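Local coordinates for protein citrate synthase (PDB 6ABX) that probably catalyses the condensation of acetyl-CoA with oxaloacetate to give citrate and CoA, a step of the tricarboxylic acid cycle, at residues S79-V82 with K83-A86; E150-L153 with Y154-R157; D322-P325 with T326-S330. All coordinates share one frame; numbering follows the deposited sequence.

Interaction 1 (S79-V82 with K83-A86); sequences STFV and KRTA
The ring of Phe-81 and the methyl of Thr-85, one helical turn apart, show how a threonine can serve its own helix with both branches. With chi1 at 61°, its hydroxyl sits between backbone N and carbonyl carbon and swings back along the helix, where OG1 donates to Phe-81 O over 2.8 Å. The same torsion carries CG2 over one face of the phenylalanine ring, a CH-pi contact with CG2 4.0 Å from the ring centroid and close to its normal. Arg-84 reaches this ring differently. Its chain bends at chi3 (CB-CG-CD-NE) and brings NH2 to the ring edge, 3.4 Å from Phe-81 CD1, with the guanidinium nearly perpendicular to the ring (85° between planes), so this is no stack. NH1 of Arg-84 lies in long, weak ion pairs with Asp-77 and Glu-105 of the second subunit, whose Leu-104 also packs on Phe-81 and Thr-85.

On another side of the helix, the aliphatic chain of Lys-83 runs back past Ser-79 O, and one water joins three polar ends: it accepts from Lys-83 NZ at 2.9 Å and bonds to Ser-79 OG and Thr-80 OG1. Both hydroxyls also bond to Glu-76 O, one turn earlier. Beneath them, Lys-83 N donates to Ser-79 O at 3.1 Å, nearly straight at 167°, while the bond from Ala-86 N to Val-82 O is weak. Threonine-to-carbonyl bonding of this i to i-4 kind is a familiar feature of alpha-helices, here in the last turns of helix 76-85, between helices 91-105 and 112-134 and beside the subunit interface.

Interaction 2 (E150-L153 with Y154-R157); sequences ENFL and YMIR
Tyr-154 N donates to Glu-150 O at 3.0 Å and Arg-157 N to Leu-153 O at 2.9 Å, two rungs of the i to i-4 ladder that makes residues 150-157 a regular alpha-helix in this largely helical citrate synthase fold. Between them, Met-155 N bonds to Asn-151 O, and Ile-156 N more loosely to Phe-152 O at 3.3 Å.

Leu-153 and Arg-157 lie side by side and point the same way. The arginine chain bends at chi2 (118°), laying one face of its guanidinium over the leucine methyl CD2, which stands 4.1 Å from NH2. That NH2 forms a salt bridge with Asp-165 and bonds to Met-317 O. With the guanidinium gone, as in an alanine here, Asp-165 would probably lose its charged mate and CD2 of Leu-153 the flat group packed on it.

Phe-152 CD1 meets Met-155 CE and Ile-156 CG1 obliquely, each at 4.4 Å, on the side packed against helix 112-134. Asn-151 holds its carbonyl OD1 at the Tyr-154 ring edge, where OD1 also accepts from Asp-143 N. The methionine chain folds back at chi3 (-58°), setting its methyl CE 3.4 Å from Asn-151 ND2.

Interaction 3 (D322-P325 with T326-S330); sequences DLFP and TIFAS
Leu-323 O, in the short 3-10 turn that leads into the long helix 324-343, is gripped from two directions. Thr-326 OG1 donates to it over 2.7 Å, in the carbonyl plane and on a lone pair, and Ile-327 N donates over 3.1 Å; Thr-326 N adds a weak third bond. The threonine hydroxyl gets there because a chi1 of 69° turns OG1 toward the preceding turn, within reach of that carbonyl. The regular alpha-helical ladder then takes over: Phe-328 N donates to Phe-324 O at 3.0 Å and 173°, and Ala-329 N reaches Pro-325 O. Pro-325, lacking an N-H, fits here because a first turn need not donate backward.

Farther out, Phe-324 and Phe-328 stand one turn apart. CZ of Phe-324 comes to the edge of the Phe-328 ring, 4.0 Å from CD2, while the Phe-328 atom lies obliquely to the Phe-324 ring. Ile-327 presents CB to Phe-324 CD1 at 4.4 Å. These aromatics border the active site. The Phe-328 side chain lies about 4 Å from bound citrate and from Arg-332, an oxaloacetate-binding residue, at nearest atoms, and also meets His-176 edge-to-face; Phe-324 is about 5 Å from Asp-307, a predicted active-site residue. Thr-326 and Leu-323 pack on helix 112-134. One turn on, Ser-330 OG donates to Ile-327 O at 2.7 Å, again on a lone pair.

From the N terminus, interaction 1 comes first on helix 76-85, interaction 2 follows on helix 148-157, and interaction 3 comes last at the start of helix 324-343. Each spans adjoining residues of one helix, so none closes a long loop, and the three run in series without nesting or crossing. Helix 112-134 is their common neighbour, touched by side chains of all three. Interaction 1 stands apart, its nearest atoms about 11 Å from interaction 2 and about 7 Å from interaction 3. Interactions 2 and 3 meet directly, where Phe-152 CE2 packs 4.0 Å from Ser-330 OG. Interaction 1 lies beside the subunit interface, and interaction 3 beside the bound citrate.

Interaction 1 (S79-V82 with K83-A86)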
loop_
_atom_site.group_PDB
_atom_site.type_symbol
_atom_site.label_atom_id
_atom_site.label_comp_id
_atom_site.label_asym_id
_atom_site.label_seq_id
_atom_site.Cartn_x
_atom_site.Cartn_y
_atom_site.Cartn_z
ATOM N N SER A 79 -16.963 -1.834 13.579
ATOM C CA SER A 79 -18.317 -2.073 13.189
ATOM C C SER A 79 -19.071 -0.754 13.084
ATOM O O SER A 79 -19.879 -0.628 12.170
ATOM C CB SER A 79 -19.063 -3.076 14.042
ATOM O OG SER A 79 -19.096 -2.680 15.404
ATOM N N THR A 80 -18.870 0.173 14.037
ATOM C CA THR A 80 -19.535 1.478 13.947
ATOM C C THR A 80 -19.128 2.215 12.661
ATOM O O THR A 80 -19.981 2.783 11.984
ATOM C CB THR A 80 -19.348 2.350 15.196
ATOM O OG1 THR A 80 -20.021 1.623 16.226
ATOM C CG2 THR A 80 -19.937 3.735 15.026
ATOM N N PHE A 81 -17.832 2.208 12.337
ATOM C CA PHE A 81 -17.336 2.812 11.128
ATOM C C PHE A 81 -18.017 2.249 9.873
ATOM O O PHE A 81 -18.435 2.986 8.933
ATOM C CB PHE A 81 -15.811 2.696 11.033
ATOM C CG PHE A 81 -15.288 3.425 9.812
ATOM C CD1 PHE A 81 -15.050 4.787 9.841
ATOM C CD2 PHE A 81 -15.077 2.744 8.614
ATOM C CE1 PHE A 81 -14.582 5.452 8.715
ATOM C CE2 PHE A 81 -14.629 3.425 7.476
ATOM C CZ PHE A 81 -14.389 4.774 7.531
ATOM N N VAL A 82 -18.134 0.914 9.814
ATOM C CA VAL A 82 -18.784 0.315 8.666
ATOM C C VAL A 82 -20.247 0.760 8.563
ATOM O O VAL A 82 -20.740 1.028 7.503
ATOM C CB VAL A 82 -18.673 -1.212 8.708
ATOM C CG1 VAL A 82 -19.474 -1.848 7.594
ATOM C CG2 VAL A 82 -17.215 -1.636 8.648
ATOM N N LYS A 83 -20.986 0.737 9.669
ATOM C CA LYS A 83 -22.379 1.158 9.624
ATOM C C LYS A 83 -22.529 2.596 9.099
ATOM O O LYS A 83 -23.510 2.939 8.397
ATOM C CB LYS A 83 -22.991 0.991 11.024
ATOM C CG LYS A 83 -23.204 -0.452 11.419
ATOM C CD LYS A 83 -23.724 -0.560 12.880
ATOM C CE LYS A 83 -23.155 -1.735 13.638
ATOM N NZ LYS A 83 -23.730 -1.826 15.012
ATOM N N ARG A 84 -21.612 3.460 9.528
ATOM C CA ARG A 84 -21.617 4.853 9.230
ATOM C C ARG A 84 -21.424 5.040 7.722
ATOM O O ARG A 84 -22.002 5.966 7.098
ATOM C CB ARG A 84 -20.515 5.589 10.001
ATOM C CG ARG A 84 -20.390 7.042 9.600
ATOM C CD ARG A 84 -19.703 7.931 10.600
ATOM N NE ARG A 84 -18.330 7.576 10.858
ATOM C CZ ARG A 84 -17.269 8.142 10.293
ATOM N NH1 ARG A 84 -17.402 8.913 9.218
ATOM N NH2 ARG A 84 -16.078 7.907 10.821
ATOM N N THR A 85 -20.589 4.180 7.110
ATOM C CA THR A 85 -20.059 4.464 5.752
ATOM C C THR A 85 -20.554 3.503 4.670
ATOM O O THR A 85 -20.318 3.765 3.470
ATOM C CB THR A 85 -18.520 4.460 5.748
ATOM O OG1 THR A 85 -18.041 3.170 6.154
ATOM C CG2 THR A 85 -17.957 5.520 6.656
ATOM N N ALA A 86 -21.258 2.432 5.058
ATOM C CA ALA A 86 -21.621 1.377 4.102
ATOM C C ALA A 86 -22.405 1.911 2.907
ATOM O O ALA A 86 -22.261 1.415 1.793
ATOM C CB ALA A 86 -22.449 0.341 4.805
HETATM O O HOH W 1 -21.224 -1.006 16.201
#

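Interaction 2 (E150-L153 with Y154-R157)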
loop_
_atom_site.group_PDB
_atom_site.type_symbol
_atom_site.label_atom_id
_atom_site.label_comp_id
_atom_site.label_asym_id
_atom_site.label_seq_id
_atom_site.Cartn_x
_atom_site.Cartn_y
_atom_site.Cartn_z
ATOM N N GLU A 150 -19.614 -21.339 4.905
ATOM C CA GLU A 150 -20.999 -21.442 5.435
ATOM C C GLU A 150 -21.326 -20.172 6.252
ATOM O O GLU A 150 -22.404 -19.559 6.136
ATOM C CB GLU A 150 -21.199 -22.706 6.274
ATOM C CG GLU A 150 -22.669 -22.797 6.660
ATOM C CD GLU A 150 -23.210 -24.055 7.310
ATOM O OE1 GLU A 150 -22.375 -24.966 7.627
ATOM O OE2 GLU A 150 -24.476 -24.097 7.499
ATOM N N ASN A 151 -20.382 -19.761 7.101
ATOM C CA ASN A 151 -20.564 -18.594 7.922
ATOM C C ASN A 151 -20.710 -17.322 7.070
ATOM O O ASN A 151 -21.468 -16.397 7.442
ATOM C CB ASN A 151 -19.407 -18.386 8.899
ATOM C CG ASN A 151 -19.621 -17.176 9.767
ATOM O OD1 ASN A 151 -20.546 -17.184 10.597
ATOM N ND2 ASN A 151 -18.765 -16.183 9.638
ATOM N N PHE A 152 -19.934 -17.213 5.986
ATOM C CA PHE A 152 -19.960 -16.025 5.159
ATOM C C PHE A 152 -21.382 -15.842 4.573
ATOM O O PHE A 152 -21.972 -14.748 4.641
ATOM C CB PHE A 152 -18.909 -16.147 4.039
ATOM C CG PHE A 152 -18.441 -14.853 3.419
ATOM C CD1 PHE A 152 -19.104 -13.651 3.605
ATOM C CD2 PHE A 152 -17.303 -14.841 2.637
ATOM C CE1 PHE A 152 -18.643 -12.478 3.042
ATOM C CE2 PHE A 152 -16.868 -13.666 2.045
ATOM C CZ PHE A 152 -17.497 -12.481 2.295
ATOM N N LEU A 153 -21.960 -16.924 4.094
ATOM C CA LEU A 153 -23.326 -16.865 3.544
ATOM C C LEU A 153 -24.357 -16.616 4.644
ATOM O O LEU A 153 -25.296 -15.864 4.463
ATOM C CB LEU A 153 -23.648 -18.139 2.773
ATOM C CG LEU A 153 -22.868 -18.320 1.468
ATOM C CD1 LEU A 153 -23.183 -19.664 0.852
ATOM C CD2 LEU A 153 -23.149 -17.196 0.506
ATOM N N TYR A 154 -24.132 -17.188 5.818
ATOM C CA TYR A 154 -25.001 -16.974 6.992
ATOM C C TYR A 154 -25.031 -15.487 7.374
ATOM O O TYR A 154 -26.076 -14.908 7.605
ATOM C CB TYR A 154 -24.518 -17.832 8.162
ATOM C CG TYR A 154 -25.093 -17.443 9.492
ATOM C CD1 TYR A 154 -26.433 -17.667 9.762
ATOM C CD2 TYR A 154 -24.344 -16.777 10.434
ATOM C CE1 TYR A 154 -26.988 -17.238 10.961
ATOM C CE2 TYR A 154 -24.875 -16.375 11.653
ATOM C CZ TYR A 154 -26.205 -16.634 11.921
ATOM O OH TYR A 154 -26.766 -16.217 13.108
ATOM N N MET A 155 -23.887 -14.821 7.338
ATOM C CA MET A 155 -23.807 -13.439 7.743
ATOM C C MET A 155 -24.494 -12.519 6.720
ATOM O O MET A 155 -24.840 -11.403 7.064
ATOM C CB MET A 155 -22.367 -13.000 7.965
ATOM C CG MET A 155 -21.716 -13.651 9.210
ATOM S SD MET A 155 -20.112 -12.943 9.597
ATOM C CE MET A 155 -19.280 -13.262 8.031
ATOM N N ILE A 156 -24.545 -12.910 5.441
ATOM C CA ILE A 156 -25.277 -12.131 4.415
ATOM C C ILE A 156 -26.782 -12.367 4.498
ATOM O O ILE A 156 -27.590 -11.426 4.301
ATOM C CB ILE A 156 -24.738 -12.532 3.014
ATOM C CG1 ILE A 156 -23.253 -12.235 2.866
ATOM C CG2 ILE A 156 -25.535 -11.864 1.915
ATOM C CD1 ILE A 156 -23.023 -10.776 2.731
ATOM N N ARG A 157 -27.172 -13.647 4.602
ATOM C CA ARG A 157 -28.578 -14.036 4.463
ATOM C C ARG A 157 -29.298 -13.985 5.800
ATOM O O ARG A 157 -30.524 -13.797 5.836
ATOM C CB ARG A 157 -28.663 -15.437 3.846
ATOM C CG ARG A 157 -28.422 -15.427 2.336
ATOM C CD ARG A 157 -27.235 -16.221 1.914
ATOM N NE ARG A 157 -27.275 -16.621 0.509
ATOM C CZ ARG A 157 -27.218 -17.859 0.125
ATOM N NH1 ARG A 157 -27.551 -18.826 0.967
ATOM N NH2 ARG A 157 -26.770 -18.118 -1.082
#

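Interaction 3 (D322-P325 with T326-S330)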
loop_
_atom_site.group_PDB
_atom_site.type_symbol
_atom_site.label_atom_id
_atom_site.label_comp_id
_atom_site.label_asym_id
_atom_site.label_seq_id
_atom_site.Cartn_x
_atom_site.Cartn_y
_atom_site.Cartn_z
ATOM N N ASP A 322 -20.945 -4.464 -6.498
ATOM C CA ASP A 322 -19.811 -3.644 -6.270
ATOM C C ASP A 322 -19.049 -4.112 -5.010
ATOM O O ASP A 322 -18.014 -3.541 -4.710
ATOM C CB ASP A 322 -20.167 -2.175 -6.211
ATOM C CG ASP A 322 -20.896 -1.851 -4.944
ATOM O OD1 ASP A 322 -21.425 -2.796 -4.355
ATOM O OD2 ASP A 322 -20.943 -0.644 -4.584
ATOM N N LEU A 323 -19.555 -5.125 -4.297
ATOM C CA LEU A 323 -18.738 -5.755 -3.223
ATOM C C LEU A 323 -17.749 -6.757 -3.808
ATOM O O LEU A 323 -16.867 -7.279 -3.035
ATOM C CB LEU A 323 -19.671 -6.419 -2.217
ATOM C CG LEU A 323 -20.487 -5.435 -1.395
ATOM C CD1 LEU A 323 -21.253 -6.152 -0.310
ATOM C CD2 LEU A 323 -19.586 -4.383 -0.762
ATOM N N PHE A 324 -17.843 -7.108 -5.102
ATOM C CA PHE A 324 -17.014 -8.223 -5.603
ATOM C C PHE A 324 -15.512 -7.995 -5.359
ATOM O O PHE A 324 -14.824 -8.941 -4.957
ATOM C CB PHE A 324 -17.224 -8.545 -7.090
ATOM C CG PHE A 324 -16.230 -9.602 -7.540
ATOM C CD1 PHE A 324 -16.159 -10.827 -6.877
ATOM C CD2 PHE A 324 -15.247 -9.326 -8.479
ATOM C CE1 PHE A 324 -15.194 -11.770 -7.211
ATOM C CE2 PHE A 324 -14.302 -10.278 -8.821
ATOM C CZ PHE A 324 -14.264 -11.494 -8.182
ATOM N N PRO A 325 -14.929 -6.788 -5.547
ATOM C CA PRO A 325 -13.504 -6.597 -5.284
ATOM C C PRO A 325 -13.131 -6.884 -3.821
ATOM O O PRO A 325 -12.014 -7.399 -3.527
ATOM C CB PRO A 325 -13.220 -5.124 -5.596
ATOM C CG PRO A 325 -14.380 -4.714 -6.526
ATOM C CD PRO A 325 -15.547 -5.632 -6.257
ATOM N N THR A 326 -14.077 -6.633 -2.915
ATOM C CA THR A 326 -13.787 -6.916 -1.481
ATOM C C THR A 326 -13.699 -8.435 -1.283
ATOM O O THR A 326 -12.909 -8.920 -0.394
ATOM C CB THR A 326 -14.707 -6.226 -0.476
ATOM O OG1 THR A 326 -16.032 -6.759 -0.531
ATOM C CG2 THR A 326 -14.749 -4.720 -0.657
ATOM N N ILE A 327 -14.607 -9.163 -1.933
ATOM C CA ILE A 327 -14.649 -10.613 -1.805
ATOM C C ILE A 327 -13.342 -11.209 -2.360
ATOM O O ILE A 327 -12.733 -12.151 -1.756
ATOM C CB ILE A 327 -15.914 -11.161 -2.486
ATOM C CG1 ILE A 327 -17.167 -10.609 -1.819
ATOM C CG2 ILE A 327 -15.927 -12.675 -2.443
ATOM C CD1 ILE A 327 -18.393 -10.821 -2.663
ATOM N N PHE A 328 -12.910 -10.699 -3.521
ATOM C CA PHE A 328 -11.581 -11.055 -4.048
ATOM C C PHE A 328 -10.520 -10.887 -2.953
ATOM O O PHE A 328 -9.738 -11.805 -2.677
ATOM C CB PHE A 328 -11.348 -10.230 -5.303
ATOM C CG PHE A 328 -10.180 -10.588 -6.179
ATOM C CD1 PHE A 328 -8.902 -10.726 -5.664
ATOM C CD2 PHE A 328 -10.363 -10.760 -7.543
ATOM C CE1 PHE A 328 -7.831 -11.044 -6.493
ATOM C CE2 PHE A 328 -9.278 -11.058 -8.370
ATOM C CZ PHE A 328 -8.016 -11.195 -7.837
ATOM N N ALA A 329 -10.457 -9.708 -2.341
ATOM C CA ALA A 329 -9.468 -9.424 -1.280
ATOM C C ALA A 329 -9.590 -10.429 -0.144
ATOM O O ALA A 329 -8.572 -10.839 0.412
ATOM C CB ALA A 329 -9.634 -8.014 -0.756
ATOM N N SER A 330 -10.832 -10.851 0.191
ATOM C CA SER A 330 -11.064 -11.725 1.333
ATOM C C SER A 330 -10.329 -13.055 1.121
ATOM O O SER A 330 -9.851 -13.634 2.059
ATOM C CB SER A 330 -12.545 -11.956 1.599
ATOM O OG SER A 330 -13.114 -12.932 0.750
#